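Local atomic coordinates of uncharacterized protein (Leishmania major, PDB entry 2B4W), a protein that is of unknown function but belongs to the DUF1861 family of the beta-fructosidase clan and possibly acts on carbohydrates. Residues R144-S149 and G160-S166; Y85-I89 and G305-F309; V203-G207 and Y295-G299. All blocks are in the same frame, centred on the assembly; numbering follows the deposited sequence.

Contact 1: residues R144-S149 and G160-S166; sequences RLGVFS and GFVILNS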
loop_
_atom_site.group_PDB
_atom_site.type_symbol
_atom_site.label_atom_id
_atom_site.label_comp_id
_atom_site.label_asym_id
_atom_site.label_seq_id
_atom_site.Cartn_x
_atom_site.Cartn_y
_atom_site.Cartn_z
ATOM N N ARG A 144 4.676 19.745 -5.064
ATOM C CA ARG A 144 5.424 18.909 -6.013
ATOM C C ARG A 144 5.238 17.441 -5.644
ATOM O O ARG A 144 4.522 17.129 -4.673
ATOM C CB ARG A 144 6.900 19.319 -6.037
ATOM C CG ARG A 144 7.180 20.695 -6.621
ATOM C CD ARG A 144 8.679 20.991 -6.615
ATOM N NE ARG A 144 9.138 21.352 -5.269
ATOM C CZ ARG A 144 10.385 21.280 -4.828
ATOM N NH1 ARG A 144 11.369 20.860 -5.606
ATOM N NH2 ARG A 144 10.679 21.635 -3.576
ATOM N N LEU A 145 5.872 16.557 -6.408
ATOM C CA LEU A 145 5.638 15.127 -6.315
ATOM C C LEU A 145 6.769 14.381 -5.632
ATOM O O LEU A 145 7.896 14.319 -6.115
ATOM C CB LEU A 145 5.401 14.571 -7.723
ATOM C CG LEU A 145 4.945 13.118 -7.821
ATOM C CD1 LEU A 145 3.451 12.971 -7.593
ATOM C CD2 LEU A 145 5.319 12.537 -9.178
ATOM N N GLY A 146 6.475 13.794 -4.465
ATOM C CA GLY A 146 7.425 12.882 -3.865
ATOM C C GLY A 146 7.310 11.505 -4.492
ATOM O O GLY A 146 6.205 10.978 -4.688
ATOM N N VAL A 147 8.453 10.906 -4.828
ATOM C CA VAL A 147 8.405 9.565 -5.405
ATOM C C VAL A 147 9.353 8.620 -4.670
ATOM O O VAL A 147 10.528 8.901 -4.439
ATOM C CB VAL A 147 8.722 9.545 -6.914
ATOM C CG1 VAL A 147 8.388 8.169 -7.490
ATOM C CG2 VAL A 147 7.972 10.634 -7.673
ATOM N N PHE A 148 8.792 7.466 -4.317
ATOM C CA PHE A 148 9.554 6.388 -3.716
ATOM C C PHE A 148 9.772 5.232 -4.697
ATOM O O PHE A 148 8.828 4.731 -5.311
ATOM C CB PHE A 148 8.844 5.798 -2.502
ATOM C CG PHE A 148 8.637 6.762 -1.346
ATOM C CD1 PHE A 148 7.513 7.570 -1.255
ATOM C CD2 PHE A 148 9.595 6.810 -0.353
ATOM C CE1 PHE A 148 7.330 8.437 -0.188
ATOM C CE2 PHE A 148 9.415 7.673 0.711
ATOM C CZ PHE A 148 8.283 8.464 0.804
ATOM N N SER A 149 11.018 4.810 -4.821
ATOM C CA SER A 149 11.398 3.677 -5.652
ATOM C C SER A 149 11.708 2.462 -4.803
ATOM O O SER A 149 11.720 2.586 -3.579
ATOM C CB SER A 149 12.660 4.046 -6.450
ATOM O OG SER A 149 13.724 4.265 -5.520
ATOM N N GLY A 160 14.282 3.975 -2.184
ATOM C CA GLY A 160 14.772 5.259 -2.633
ATOM C C GLY A 160 13.684 6.316 -2.679
ATOM O O GLY A 160 12.499 6.028 -2.527
ATOM N N PHE A 161 14.085 7.562 -2.887
ATOM C CA PHE A 161 13.180 8.687 -2.853
ATOM C C PHE A 161 13.772 9.860 -3.629
ATOM O O PHE A 161 14.920 10.256 -3.418
ATOM C CB PHE A 161 12.904 9.128 -1.404
ATOM C CG PHE A 161 12.008 10.353 -1.348
ATOM C CD1 PHE A 161 10.633 10.210 -1.474
ATOM C CD2 PHE A 161 12.494 11.623 -1.166
ATOM C CE1 PHE A 161 9.806 11.314 -1.439
ATOM C CE2 PHE A 161 11.677 12.732 -1.166
ATOM C CZ PHE A 161 10.310 12.581 -1.301
ATOM N N VAL A 162 12.938 10.409 -4.501
ATOM C CA VAL A 162 13.263 11.627 -5.227
ATOM C C VAL A 162 12.058 12.542 -5.380
ATOM O O VAL A 162 10.901 12.175 -5.614
ATOM C CB VAL A 162 13.837 11.299 -6.623
ATOM C CG1 VAL A 162 12.736 10.779 -7.529
ATOM C CG2 VAL A 162 14.524 12.532 -7.194
ATOM N N ILE A 163 12.333 13.839 -5.232
ATOM C CA ILE A 163 11.257 14.799 -5.427
ATOM C C ILE A 163 11.173 15.243 -6.879
ATOM O O ILE A 163 12.179 15.762 -7.374
ATOM C CB ILE A 163 11.470 16.059 -4.569
ATOM C CG1 ILE A 163 11.491 15.795 -3.063
ATOM C CG2 ILE A 163 10.442 17.114 -4.947
ATOM C CD1 ILE A 163 11.985 16.943 -2.214
ATOM N N LEU A 164 10.039 15.086 -7.548
ATOM C CA LEU A 164 9.940 15.586 -8.926
ATOM C C LEU A 164 9.027 16.807 -9.009
ATOM O O LEU A 164 8.291 17.062 -8.058
ATOM C CB LEU A 164 9.423 14.502 -9.856
ATOM C CG LEU A 164 10.112 13.165 -9.978
ATOM C CD1 LEU A 164 9.298 12.251 -10.898
ATOM C CD2 LEU A 164 11.522 13.298 -10.515
ATOM N N ASN A 165 9.068 17.552 -10.122
ATOM C CA ASN A 165 8.230 18.725 -10.278
ATOM C C ASN A 165 6.750 18.383 -10.418
ATOM O O ASN A 165 5.905 19.185 -9.995
ATOM C CB ASN A 165 8.613 19.595 -11.495
ATOM C CG ASN A 165 9.984 20.217 -11.317
ATOM O OD1 ASN A 165 10.266 20.839 -10.289
ATOM N ND2 ASN A 165 10.843 20.032 -12.305
ATOM N N SER A 166 6.450 17.246 -11.018
ATOM C CA SER A 166 5.074 16.873 -11.291
ATOM C C SER A 166 4.967 15.482 -11.886
ATOM O O SER A 166 5.974 14.879 -12.233
ATOM C CB SER A 166 4.416 17.809 -12.307
ATOM O OG SER A 166 5.037 17.612 -13.565
#
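Six backbone hydrogen bonds join strand 145-149 to residues 160-164, two at each hydrogen-bonded pair of an antiparallel ladder. Leu-145 N gives to Leu-164 O (3.0 Å) and Leu-164 N to Leu-145 O (2.7 Å); Val-147 N gives to Val-162 O (2.9 Å) and Val-162 N to Val-147 O (2.8 Å); Ser-149 N gives to Gly-160 O (3.0 Å) and Gly-160 N to Ser-149 O (3.2 Å). Between these rungs the carbonyls also receive CA-H...O contacts, such as Phe-161 CA to Val-147 O at 3.1 Å. The backbones of Gly-146 and Phe-148 bond the opposite way, to Leu-138 and Arg-136, while Phe-161 bonds Pro-179 and its O also accepts from Arg-236. The hairpin thus forms the two middle strands of a four-stranded antiparallel sheet, consistent with one blade of the five-bladed beta-propeller of this clan. On one face Phe-161 turns its ring edge to the face of Phe-148, centroids 4.8 Å apart and planes at 53°; Gly-146 leaves room beside it, with CA 3.7 Å from Phe-161 CE1. A CB on Gly-160 would clash with Ser-149 OG. The other face carries Leu-145, Val-147, Val-162 and Leu-164, with Ser-149 at one end: Val-147 CG2 meets Leu-164 CD1 at 3.8 Å, and Val-147 CB lies 4.2 Å from Val-162 CG1. At the open end Arg-144 lays one guanidinium face on Ile-163, NH1 to CG2 3.9 Å, but its charge is met by Asp-142; Asn-165 ND2 bonds Glu-169.

Contact 2: residues Y85-I89 and G305-F309; sequences YIAKI and GDLHF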
loop_
_atom_site.group_PDB
_atom_site.type_symbol
_atom_site.label_atom_id
_atom_site.label_comp_id
_atom_site.label_asym_id
_atom_site.label_seq_id
_atom_site.Cartn_x
_atom_site.Cartn_y
_atom_site.Cartn_z
ATOM N N TYR A 85 -2.632 0.078 -6.016
ATOM C CA TYR A 85 -2.258 1.166 -5.118
ATOM C C TYR A 85 -2.685 2.518 -5.686
ATOM O O TYR A 85 -2.714 2.731 -6.892
ATOM C CB TYR A 85 -0.777 1.236 -4.790
ATOM C CG TYR A 85 0.219 1.346 -5.904
ATOM C CD1 TYR A 85 0.622 0.173 -6.546
ATOM C CD2 TYR A 85 0.759 2.555 -6.324
ATOM C CE1 TYR A 85 1.543 0.234 -7.577
ATOM C CE2 TYR A 85 1.677 2.610 -7.357
ATOM C CZ TYR A 85 2.064 1.440 -7.977
ATOM O OH TYR A 85 2.971 1.434 -9.010
ATOM N N ILE A 86 -3.015 3.430 -4.766
ATOM C CA ILE A 86 -3.593 4.691 -5.205
ATOM C C ILE A 86 -2.950 5.879 -4.491
ATOM O O ILE A 86 -2.336 5.773 -3.439
ATOM C CB ILE A 86 -5.115 4.813 -4.968
ATOM C CG1 ILE A 86 -5.525 4.590 -3.502
ATOM C CG2 ILE A 86 -5.923 3.929 -5.894
ATOM C CD1 ILE A 86 -7.003 4.894 -3.274
ATOM N N ALA A 87 -3.151 7.023 -5.137
ATOM C CA ALA A 87 -2.745 8.305 -4.579
ATOM C C ALA A 87 -3.621 9.386 -5.193
ATOM O O ALA A 87 -4.187 9.170 -6.262
ATOM C CB ALA A 87 -1.278 8.587 -4.784
ATOM N N LYS A 88 -3.732 10.503 -4.477
ATOM C CA LYS A 88 -4.394 11.690 -5.009
ATOM C C LYS A 88 -3.350 12.770 -5.274
ATOM O O LYS A 88 -2.622 13.199 -4.388
ATOM C CB LYS A 88 -5.489 12.191 -4.080
ATOM C CG LYS A 88 -6.302 13.392 -4.504
ATOM C CD LYS A 88 -7.207 13.890 -3.360
ATOM C CE LYS A 88 -6.569 15.058 -2.648
ATOM N NZ LYS A 88 -7.304 15.468 -1.408
ATOM N N ILE A 89 -3.299 13.176 -6.545
ATOM C CA ILE A 89 -2.447 14.308 -6.928
ATOM C C ILE A 89 -3.301 15.264 -7.751
ATOM O O ILE A 89 -3.977 14.886 -8.712
ATOM C CB ILE A 89 -1.158 13.858 -7.613
ATOM C CG1 ILE A 89 -0.344 12.876 -6.755
ATOM C CG2 ILE A 89 -0.253 15.023 -7.983
ATOM C CD1 ILE A 89 -0.749 11.434 -6.930
ATOM N N GLY A 305 -5.072 16.191 3.818
ATOM C CA GLY A 305 -5.678 15.664 2.597
ATOM C C GLY A 305 -6.352 14.335 2.879
ATOM O O GLY A 305 -6.343 13.833 4.002
ATOM N N ASP A 306 -6.924 13.768 1.837
ATOM C CA ASP A 306 -7.692 12.546 1.877
ATOM C C ASP A 306 -7.727 11.833 0.527
ATOM O O ASP A 306 -7.249 12.316 -0.497
ATOM C CB ASP A 306 -9.102 12.854 2.375
ATOM C CG ASP A 306 -9.948 13.697 1.455
ATOM O OD1 ASP A 306 -9.926 13.529 0.224
ATOM O OD2 ASP A 306 -10.697 14.559 1.964
ATOM N N LEU A 307 -8.314 10.653 0.575
ATOM C CA LEU A 307 -8.526 9.832 -0.621
ATOM C C LEU A 307 -9.992 9.823 -0.989
ATOM O O LEU A 307 -10.623 8.849 -1.364
ATOM C CB LEU A 307 -7.988 8.418 -0.396
ATOM C CG LEU A 307 -6.491 8.451 -0.033
ATOM C CD1 LEU A 307 -6.011 7.172 0.596
ATOM C CD2 LEU A 307 -5.674 8.773 -1.275
ATOM N N HIS A 308 -10.548 11.033 -0.923
ATOM C CA HIS A 308 -11.909 11.248 -1.395
ATOM C C HIS A 308 -11.841 11.876 -2.785
ATOM O O HIS A 308 -11.312 12.985 -2.883
ATOM C CB HIS A 308 -12.700 12.126 -0.428
ATOM C CG HIS A 308 -12.905 11.526 0.931
ATOM N ND1 HIS A 308 -13.695 12.121 1.894
ATOM C CD2 HIS A 308 -12.436 10.391 1.497
ATOM C CE1 HIS A 308 -13.698 11.381 2.986
ATOM N NE2 HIS A 308 -12.940 10.322 2.774
ATOM N N PHE A 309 -12.356 11.170 -3.791
ATOM C CA PHE A 309 -12.213 11.588 -5.176
ATOM C C PHE A 309 -13.483 12.210 -5.758
ATOM O O PHE A 309 -14.563 11.639 -5.644
ATOM C CB PHE A 309 -11.749 10.412 -6.074
ATOM C CG PHE A 309 -10.324 9.997 -5.724
ATOM C CD1 PHE A 309 -9.241 10.689 -6.230
ATOM C CD2 PHE A 309 -10.085 8.937 -4.871
ATOM C CE1 PHE A 309 -7.948 10.341 -5.876
ATOM C CE2 PHE A 309 -8.800 8.599 -4.500
ATOM C CZ PHE A 309 -7.716 9.295 -5.013
#
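Lys-88 lays its aliphatic chain alongside Phe-309 and the backbone of Asp-306, with Lys-88 CB 3.6 Å from Phe-309 CE1 and Lys-88 CD 3.3 Å from Asp-306 O. Its ammonium group ends beside Asp-306, where Lys-88 NZ makes a weak hydrogen bond to Asp-306 O (3.3 Å) and a long salt bridge to Asp-306 OD1 (3.6 Å). That same OD1 takes a much better bond from His-308 N, 2.8 Å, closing an Asx turn that bends the chain just before Phe-309. Ala-87 O approaches the Phe-309 ring at its edge, 3.7 Å from CZ, and Ile-86 CD1 lies 4.3 Å from Phe-309 CE2. Leu-307 CD2 fills in over the strand backbone, 4.4 Å from Ala-87 CA and 4.1 Å from Lys-88 N. The end-to-end directions of the touching parts, 86 to 88 and 305 to 309, are 109° apart, and no backbone ladder is shared. Ala-87 instead pairs with Ile-94 inside its own sheet, whereas Leu-307 and Phe-309 bond to Ser-38. The contact packs the C-terminal tail, bonded to strand 37-39 of one sheet, against edge strand 84-89 of another, consistent with adjacent propeller blades. It depends mainly on van der Waals contact, much of it from the lysine methylenes against Phe-309 and the Asp-306 backbone, with only a weak, long polar tie at the ammonium.

Contact 3: residues V203-G207 and Y295-G299; sequences VGCIG and YPFKG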
loop_
_atom_site.group_PDB
_atom_site.type_symbol
_atom_site.label_atom_id
_atom_site.label_comp_id
_atom_site.label_asym_id
_atom_site.label_seq_id
_atom_site.Cartn_x
_atom_site.Cartn_y
_atom_site.Cartn_z
ATOM N N VAL A 203 6.788 13.353 5.645
ATOM C CA VAL A 203 6.007 12.312 4.978
ATOM C C VAL A 203 5.852 11.070 5.845
ATOM O O VAL A 203 6.825 10.432 6.220
ATOM C CB VAL A 203 6.654 11.918 3.638
ATOM C CG1 VAL A 203 5.886 10.764 3.002
ATOM C CG2 VAL A 203 6.713 13.113 2.693
ATOM N N GLY A 204 4.599 10.757 6.141
ATOM C CA GLY A 204 4.219 9.549 6.818
ATOM C C GLY A 204 4.126 8.388 5.842
ATOM O O GLY A 204 3.282 8.377 4.947
ATOM N N CYS A 205 4.996 7.387 5.995
ATOM C CA CYS A 205 4.836 6.194 5.175
ATOM C C CYS A 205 4.363 4.979 5.966
ATOM O O CYS A 205 4.791 4.680 7.097
ATOM C CB CYS A 205 6.130 5.822 4.446
ATOM S SG CYS A 205 6.953 7.189 3.613
ATOM N N ILE A 206 3.453 4.253 5.291
ATOM C CA ILE A 206 3.011 2.938 5.719
ATOM C C ILE A 206 3.578 1.918 4.754
ATOM O O ILE A 206 3.382 2.043 3.547
ATOM C CB ILE A 206 1.478 2.851 5.767
ATOM C CG1 ILE A 206 0.860 3.866 6.735
ATOM C CG2 ILE A 206 0.989 1.442 6.072
ATOM C CD1 ILE A 206 1.310 3.626 8.165
ATOM N N GLY A 207 4.299 0.901 5.219
ATOM C CA GLY A 207 4.821 -0.066 4.246
ATOM C C GLY A 207 5.083 -1.434 4.821
ATOM O O GLY A 207 4.437 -1.848 5.775
ATOM N N TYR A 295 -2.547 6.036 16.202
ATOM C CA TYR A 295 -1.927 6.878 15.199
ATOM C C TYR A 295 -0.421 6.641 15.163
ATOM O O TYR A 295 0.302 6.827 16.139
ATOM C CB TYR A 295 -2.172 8.351 15.450
ATOM C CG TYR A 295 -1.682 9.285 14.365
ATOM C CD1 TYR A 295 -2.166 9.203 13.071
ATOM C CD2 TYR A 295 -0.723 10.257 14.630
ATOM C CE1 TYR A 295 -1.730 10.058 12.073
ATOM C CE2 TYR A 295 -0.265 11.116 13.639
ATOM C CZ TYR A 295 -0.783 11.012 12.366
ATOM O OH TYR A 295 -0.349 11.853 11.367
ATOM N N PRO A 296 0.076 6.225 14.005
ATOM C CA PRO A 296 1.488 5.853 13.948
ATOM C C PRO A 296 2.492 6.931 13.569
ATOM O O PRO A 296 3.672 6.614 13.351
ATOM C CB PRO A 296 1.428 4.799 12.825
ATOM C CG PRO A 296 0.410 5.339 11.886
ATOM C CD PRO A 296 -0.621 6.036 12.728
ATOM N N PHE A 297 2.121 8.195 13.467
ATOM C CA PHE A 297 3.116 9.227 13.170
ATOM C C PHE A 297 3.105 10.272 14.287
ATOM O O PHE A 297 3.421 11.446 14.058
ATOM C CB PHE A 297 2.848 9.907 11.829
ATOM C CG PHE A 297 2.524 9.012 10.648
ATOM C CD1 PHE A 297 3.393 8.007 10.267
ATOM C CD2 PHE A 297 1.354 9.171 9.925
ATOM C CE1 PHE A 297 3.120 7.180 9.189
ATOM C CE2 PHE A 297 1.067 8.343 8.849
ATOM C CZ PHE A 297 1.942 7.329 8.486
ATOM N N LYS A 298 2.727 9.803 15.476
ATOM C CA LYS A 298 2.625 10.640 16.664
ATOM C C LYS A 298 3.838 11.555 16.816
ATOM O O LYS A 298 4.991 11.156 16.698
ATOM C CB LYS A 298 2.430 9.776 17.910
ATOM N N GLY A 299 3.532 12.824 17.067
ATOM C CA GLY A 299 4.555 13.830 17.243
ATOM C C GLY A 299 5.049 14.400 15.937
ATOM O O GLY A 299 5.855 15.330 15.957
#
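Gly-204 meets the loop first: its CA sits over the face of the Phe-297 ring, 3.6 Å from the centroid and 17° off the ring normal, a CH-pi contact whose closest atoms are Gly-204 CA and Phe-297 CE1 at 3.5 Å. A CB here would clash with Phe-297 CE2, so the bare CA lets the ring face come this close to Gly-204. Cys-205 sends its CB away from the loop, and its part is the carbonyl, with Cys-205 O 3.7 Å from Phe-297 CE1 and near the plane of the ring. Ile-206 then completes the patch. Its CA-to-CB bond points sideways, yet CD1 comes back to within 3.8 Å of Phe-297 CZ and 4.2 Å of Pro-296 CG. Both flanks of strand 203-211 are hydrogen-bonded to neighbouring strands, to Tyr-196 and Gln-194 of strand 188-198 and to Phe-229 of strand 223-231, and the loop packs on the face. Between strands 287-293 and 303-304, that loop leads from one sheet into the next, and Phe-297 also touches Leu-198, Val-230 and Ile-269, filling the interface between two blades of the probable propeller. No hydrogen bond crosses between the two segments, which meet through the CH-pi contact and apolar packing.

From the N terminus, 85-89 comes first and waits for 305-309, so contact 2 closes the longest loop, with 215 residues between its segments. Nested inside it, contact 1 opens and closes as a local hairpin; contact 3 follows in series, closing at 295-299 shortly before the tail completes contact 2. None cross. Contact 1 pairs the middle strands of one sheet, contact 2 sets the C-terminal tail beside strand 84-89, and contact 3 sets the loop after strand 287-293 on strand 203-211. Contact 1 links the others: Leu-145 CD1 touches Ile-89 CG1 at 3.9 Å, and Phe-148 CZ touches Cys-205 SG at 3.4 Å. Contacts 2 and 3 stay about 9 Å apart at their nearest atoms.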